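Local atomic coordinates of secretin XcpQ (PDB entry 4E9J), a protein that forms the outer-membrane channel of the type II secretion system, through which proteins such as elastase LasB are exported. Residues 67-79 against 141-154. Residues are numbered along the deposited sequence; the frame is centred on the assembly and turned at random.
Sequences SEVYQLFLSVMST and HLAAVPSANALIIS
The imidazole of His141 lies against helix 67-79, with the backbone oxygen of Ser75 over the centre of one face, 4.0 Å above the ring plane. NE2 of the ring and OG of Ser75 are hydrogen-bonded at 2.8 Å; the direction of the proton is not fixed by the geometry. His141 CG stands anti to its own backbone N (chi1 -177°), which carries the ring from the strand to the helix. Thr79 OG1 comes obliquely, 3.2 Å from His141 CB, and donates to Ser75 O, which Thr79 N reaches from the opposite face of the carbonyl plane. Ser154 OG lies 2.5 Å from Thr79 OG1 and is also hydrogen-bonded to Thr115 OG1; where its proton points is not settled.

At the hairpin turn the carboxylate of Glu68 accepts from Ser147: OG meets the anti lone pair of OE2 at 2.6 Å, while OE1 takes the backbone N of Ser65. Gln71 is joined to this end by water, its NE2 through one molecule to Ser147 OG and its OE1 through another to Ala144 O. Between these polar ends Ile152 CD1 packs 3.9 Å from Leu72 CA.

This is an interdomain contact in the periplasmic part of the secretin: a helix assigned to N0 rests on a hairpin assigned to N1, antiparallel to strand 141-145 (160°) and near parallel to 150-154 (24°). Helix 31-42 packs on Val69, Phe73 and Met77, whereas Leu151 and Ile153 meet helices 125-132 and 157-171, leaving the hairpin layered between N0 and N1 helices.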
loop_
_atom_site.group_PDB
_atom_site.type_symbol
_atom_site.label_atom_id
_atom_site.label_comp_id
_atom_site.label_asym_id
_atom_site.label_seq_id
_atom_site.Cartn_x
_atom_site.Cartn_y
_atom_site.Cartn_z
ATOM N N SER A 67 8.457 -7.705 -20.192
ATOM C CA SER A 67 8.387 -7.689 -18.729
ATOM C C SER A 67 7.190 -6.866 -18.247
ATOM O O SER A 67 6.556 -7.248 -17.267
ATOM C CB SER A 67 9.689 -7.156 -18.140
ATOM O OG SER A 67 9.889 -5.787 -18.455
ATOM N N GLU A 68 6.863 -5.764 -18.939
ATOM C CA GLU A 68 5.703 -4.950 -18.577
ATOM C C GLU A 68 4.379 -5.648 -18.924
ATOM O O GLU A 68 3.404 -5.469 -18.190
ATOM C CB GLU A 68 5.781 -3.525 -19.133
ATOM C CG GLU A 68 7.008 -2.758 -18.660
ATOM C CD GLU A 68 7.476 -1.613 -19.540
ATOM O OE1 GLU A 68 7.025 -1.518 -20.705
ATOM O OE2 GLU A 68 8.306 -0.806 -19.061
ATOM N N VAL A 69 4.343 -6.480 -19.979
ATOM C CA VAL A 69 3.149 -7.275 -20.324
ATOM C C VAL A 69 2.902 -8.286 -19.189
ATOM O O VAL A 69 1.755 -8.520 -18.806
ATOM C CB VAL A 69 3.296 -7.979 -21.704
ATOM C CG1 VAL A 69 2.218 -9.058 -21.915
ATOM C CG2 VAL A 69 3.270 -6.954 -22.842
ATOM N N TYR A 70 3.983 -8.870 -18.646
ATOM C CA TYR A 70 3.876 -9.808 -17.540
ATOM C C TYR A 70 3.355 -9.103 -16.272
ATOM O O TYR A 70 2.507 -9.664 -15.583
ATOM C CB TYR A 70 5.211 -10.509 -17.279
ATOM C CG TYR A 70 5.033 -11.731 -16.406
ATOM C CD1 TYR A 70 4.507 -12.915 -16.922
ATOM C CD2 TYR A 70 5.301 -11.681 -15.044
ATOM C CE1 TYR A 70 4.308 -14.038 -16.112
ATOM C CE2 TYR A 70 5.117 -12.801 -14.229
ATOM C CZ TYR A 70 4.601 -13.973 -14.767
ATOM O OH TYR A 70 4.381 -15.089 -13.990
ATOM N N GLN A 71 3.797 -7.856 -16.003
ATOM C CA GLN A 71 3.273 -7.083 -14.863
ATOM C C GLN A 71 1.758 -6.831 -15.050
ATOM O O GLN A 71 0.982 -6.973 -14.101
ATOM C CB GLN A 71 3.992 -5.723 -14.707
ATOM C CG GLN A 71 5.431 -5.801 -14.217
ATOM C CD GLN A 71 6.036 -4.411 -14.212
ATOM O OE1 GLN A 71 5.572 -3.510 -13.497
ATOM N NE2 GLN A 71 7.042 -4.176 -15.045
ATOM N N LEU A 72 1.336 -6.475 -16.277
ATOM C CA LEU A 72 -0.074 -6.255 -16.583
ATOM C C LEU A 72 -0.882 -7.562 -16.351
ATOM O O LEU A 72 -1.955 -7.522 -15.756
ATOM C CB LEU A 72 -0.233 -5.733 -18.006
ATOM C CG LEU A 72 -1.652 -5.642 -18.564
ATOM C CD1 LEU A 72 -2.490 -4.680 -17.738
ATOM C CD2 LEU A 72 -1.625 -5.210 -20.027
ATOM N N PHE A 73 -0.339 -8.704 -16.774
ATOM C CA PHE A 73 -0.943 -10.028 -16.531
ATOM C C PHE A 73 -1.182 -10.259 -15.039
ATOM O O PHE A 73 -2.275 -10.651 -14.655
ATOM C CB PHE A 73 -0.043 -11.136 -17.104
ATOM C CG PHE A 73 -0.289 -12.532 -16.581
ATOM C CD1 PHE A 73 -1.445 -13.223 -16.915
ATOM C CD2 PHE A 73 0.678 -13.190 -15.840
ATOM C CE1 PHE A 73 -1.633 -14.551 -16.509
ATOM C CE2 PHE A 73 0.476 -14.507 -15.410
ATOM C CZ PHE A 73 -0.690 -15.171 -15.730
ATOM N N LEU A 74 -0.170 -9.975 -14.192
ATOM C CA LEU A 74 -0.305 -10.161 -12.730
ATOM C C LEU A 74 -1.372 -9.253 -12.134
ATOM O O LEU A 74 -2.109 -9.684 -11.252
ATOM C CB LEU A 74 1.036 -9.935 -12.036
ATOM C CG LEU A 74 2.166 -10.906 -12.382
ATOM C CD1 LEU A 74 3.422 -10.562 -11.589
ATOM C CD2 LEU A 74 1.758 -12.329 -12.167
ATOM N N SER A 75 -1.476 -8.011 -12.636
ATOM C CA SER A 75 -2.474 -7.048 -12.206
ATOM C C SER A 75 -3.863 -7.528 -12.576
ATOM O O SER A 75 -4.781 -7.378 -11.778
ATOM C CB SER A 75 -2.225 -5.671 -12.821
ATOM O OG SER A 75 -1.347 -4.914 -12.005
ATOM N N VAL A 76 -4.031 -8.105 -13.781
ATOM C CA VAL A 76 -5.333 -8.634 -14.206
ATOM C C VAL A 76 -5.714 -9.840 -13.341
ATOM O O VAL A 76 -6.845 -9.932 -12.883
ATOM C CB VAL A 76 -5.359 -8.933 -15.734
ATOM C CG1 VAL A 76 -6.587 -9.752 -16.136
ATOM C CG2 VAL A 76 -5.322 -7.624 -16.521
ATOM N N MET A 77 -4.776 -10.733 -13.075
ATOM C CA MET A 77 -5.053 -11.914 -12.247
ATOM C C MET A 77 -5.473 -11.463 -10.841
ATOM O O MET A 77 -6.532 -11.858 -10.360
ATOM C CB MET A 77 -3.797 -12.797 -12.139
ATOM C CG MET A 77 -3.457 -13.665 -13.373
ATOM S SD MET A 77 -4.798 -14.588 -14.184
ATOM C CE MET A 77 -5.187 -13.504 -15.445
ATOM N N SER A 78 -4.657 -10.606 -10.206
ATOM C CA SER A 78 -4.957 -10.038 -8.897
ATOM C C SER A 78 -6.288 -9.289 -8.879
ATOM O O SER A 78 -7.044 -9.468 -7.926
ATOM C CB SER A 78 -3.828 -9.126 -8.421
ATOM O OG SER A 78 -4.164 -8.475 -7.209
ATOM N N THR A 79 -6.632 -8.542 -9.958
ATOM C CA THR A 79 -7.923 -7.833 -10.026
ATOM C C THR A 79 -9.107 -8.788 -9.860
ATOM O O THR A 79 -10.065 -8.429 -9.195
ATOM C CB THR A 79 -8.070 -7.025 -11.339
ATOM O OG1 THR A 79 -7.136 -5.930 -11.336
ATOM C CG2 THR A 79 -9.513 -6.464 -11.568
ATOM N N HIS A 141 -8.120 -2.150 -8.381
ATOM C CA HIS A 141 -6.699 -2.445 -8.319
ATOM C C HIS A 141 -5.934 -1.233 -8.750
ATOM O O HIS A 141 -6.358 -0.522 -9.650
ATOM C CB HIS A 141 -6.372 -3.609 -9.263
ATOM C CG HIS A 141 -4.953 -4.064 -9.252
ATOM N ND1 HIS A 141 -4.479 -4.944 -8.310
ATOM C CD2 HIS A 141 -3.951 -3.747 -10.093
ATOM C CE1 HIS A 141 -3.200 -5.130 -8.595
ATOM N NE2 HIS A 141 -2.845 -4.450 -9.676
ATOM N N LEU A 142 -4.792 -1.002 -8.129
ATOM C CA LEU A 142 -3.918 0.084 -8.525
ATOM C C LEU A 142 -2.494 -0.391 -8.332
ATOM O O LEU A 142 -2.155 -0.830 -7.248
ATOM C CB LEU A 142 -4.210 1.369 -7.733
ATOM C CG LEU A 142 -3.314 2.573 -8.036
ATOM C CD1 LEU A 142 -3.472 3.037 -9.480
ATOM C CD2 LEU A 142 -3.648 3.739 -7.087
ATOM N N ALA A 143 -1.687 -0.364 -9.405
ATOM C CA ALA A 143 -0.280 -0.774 -9.372
ATOM C C ALA A 143 0.557 0.161 -10.237
ATOM O O ALA A 143 0.055 0.695 -11.219
ATOM C CB ALA A 143 -0.130 -2.203 -9.878
ATOM N N ALA A 144 1.837 0.340 -9.871
ATOM C CA ALA A 144 2.789 1.140 -10.636
ATOM C C ALA A 144 3.581 0.259 -11.600
ATOM O O ALA A 144 3.874 -0.901 -11.286
ATOM C CB ALA A 144 3.760 1.843 -9.697
ATOM N N VAL A 145 3.939 0.817 -12.762
ATOM C CA VAL A 145 4.822 0.191 -13.763
ATOM C C VAL A 145 5.928 1.245 -13.969
ATOM O O VAL A 145 5.860 2.046 -14.905
ATOM C CB VAL A 145 4.104 -0.179 -15.085
ATOM C CG1 VAL A 145 5.056 -0.904 -16.039
ATOM C CG2 VAL A 145 2.879 -1.038 -14.816
ATOM N N PRO A 146 6.882 1.341 -13.020
ATOM C CA PRO A 146 7.900 2.411 -13.107
ATOM C C PRO A 146 8.759 2.462 -14.371
ATOM O O PRO A 146 9.108 3.560 -14.776
ATOM C CB PRO A 146 8.755 2.222 -11.849
ATOM C CG PRO A 146 8.113 1.200 -11.043
ATOM C CD PRO A 146 7.051 0.516 -11.805
ATOM N N SER A 147 9.025 1.316 -15.032
ATOM C CA SER A 147 9.827 1.289 -16.258
ATOM C C SER A 147 9.142 1.961 -17.452
ATOM O O SER A 147 9.835 2.455 -18.344
ATOM C CB SER A 147 10.256 -0.137 -16.597
ATOM O OG SER A 147 9.182 -1.069 -16.612
ATOM N N ALA A 148 7.793 1.997 -17.471
ATOM C CA ALA A 148 7.017 2.661 -18.522
ATOM C C ALA A 148 6.416 3.985 -18.013
ATOM O O ALA A 148 5.734 4.669 -18.774
ATOM C CB ALA A 148 5.905 1.744 -18.990
ATOM N N ASN A 149 6.683 4.349 -16.735
ATOM C CA ASN A 149 6.105 5.493 -16.024
ATOM C C ASN A 149 4.575 5.499 -16.198
ATOM O O ASN A 149 3.947 6.504 -16.570
ATOM C CB ASN A 149 6.750 6.831 -16.407
ATOM C CG ASN A 149 6.592 7.844 -15.305
ATOM O OD1 ASN A 149 7.009 7.597 -14.177
ATOM N ND2 ASN A 149 6.015 8.999 -15.570
ATOM N N ALA A 150 3.993 4.323 -15.933
ATOM C CA ALA A 150 2.583 4.092 -16.094
ATOM C C ALA A 150 1.968 3.523 -14.830
ATOM O O ALA A 150 2.661 2.969 -13.970
ATOM C CB ALA A 150 2.352 3.139 -17.274
ATOM N N LEU A 151 0.649 3.674 -14.732
ATOM C CA LEU A 151 -0.179 3.153 -13.646
ATOM C C LEU A 151 -1.090 2.086 -14.250
ATOM O O LEU A 151 -1.591 2.303 -15.336
ATOM C CB LEU A 151 -1.106 4.267 -13.110
ATOM C CG LEU A 151 -0.463 5.386 -12.329
ATOM C CD1 LEU A 151 -1.445 6.531 -12.119
ATOM C CD2 LEU A 151 0.052 4.892 -10.992
ATOM N N ILE A 152 -1.373 1.014 -13.526
ATOM C CA ILE A 152 -2.361 0.019 -13.932
ATOM C C ILE A 152 -3.521 0.221 -12.978
ATOM O O ILE A 152 -3.312 0.093 -11.780
ATOM C CB ILE A 152 -1.888 -1.433 -13.857
ATOM C CG1 ILE A 152 -0.779 -1.701 -14.854
ATOM C CG2 ILE A 152 -3.099 -2.391 -14.135
ATOM C CD1 ILE A 152 0.052 -2.895 -14.516
ATOM N N ILE A 153 -4.720 0.530 -13.496
ATOM C CA ILE A 153 -5.935 0.704 -12.692
ATOM C C ILE A 153 -7.013 -0.294 -13.135
ATOM O O ILE A 153 -7.250 -0.410 -14.326
ATOM C CB ILE A 153 -6.486 2.148 -12.862
ATOM C CG1 ILE A 153 -5.384 3.184 -12.547
ATOM C CG2 ILE A 153 -7.776 2.361 -12.005
ATOM C CD1 ILE A 153 -5.838 4.540 -11.850
ATOM N N SER A 154 -7.725 -0.905 -12.182
ATOM C CA SER A 154 -8.878 -1.751 -12.470
ATOM C C SER A 154 -10.140 -1.135 -11.876
ATOM O O SER A 154 -10.168 -0.861 -10.691
ATOM C CB SER A 154 -8.712 -3.169 -11.943
ATOM O OG SER A 154 -7.628 -3.803 -12.588
HETATM O O HOH W 1 8.050 -1.521 -14.298
HETATM O O HOH W 2 3.632 -3.556 -11.796
#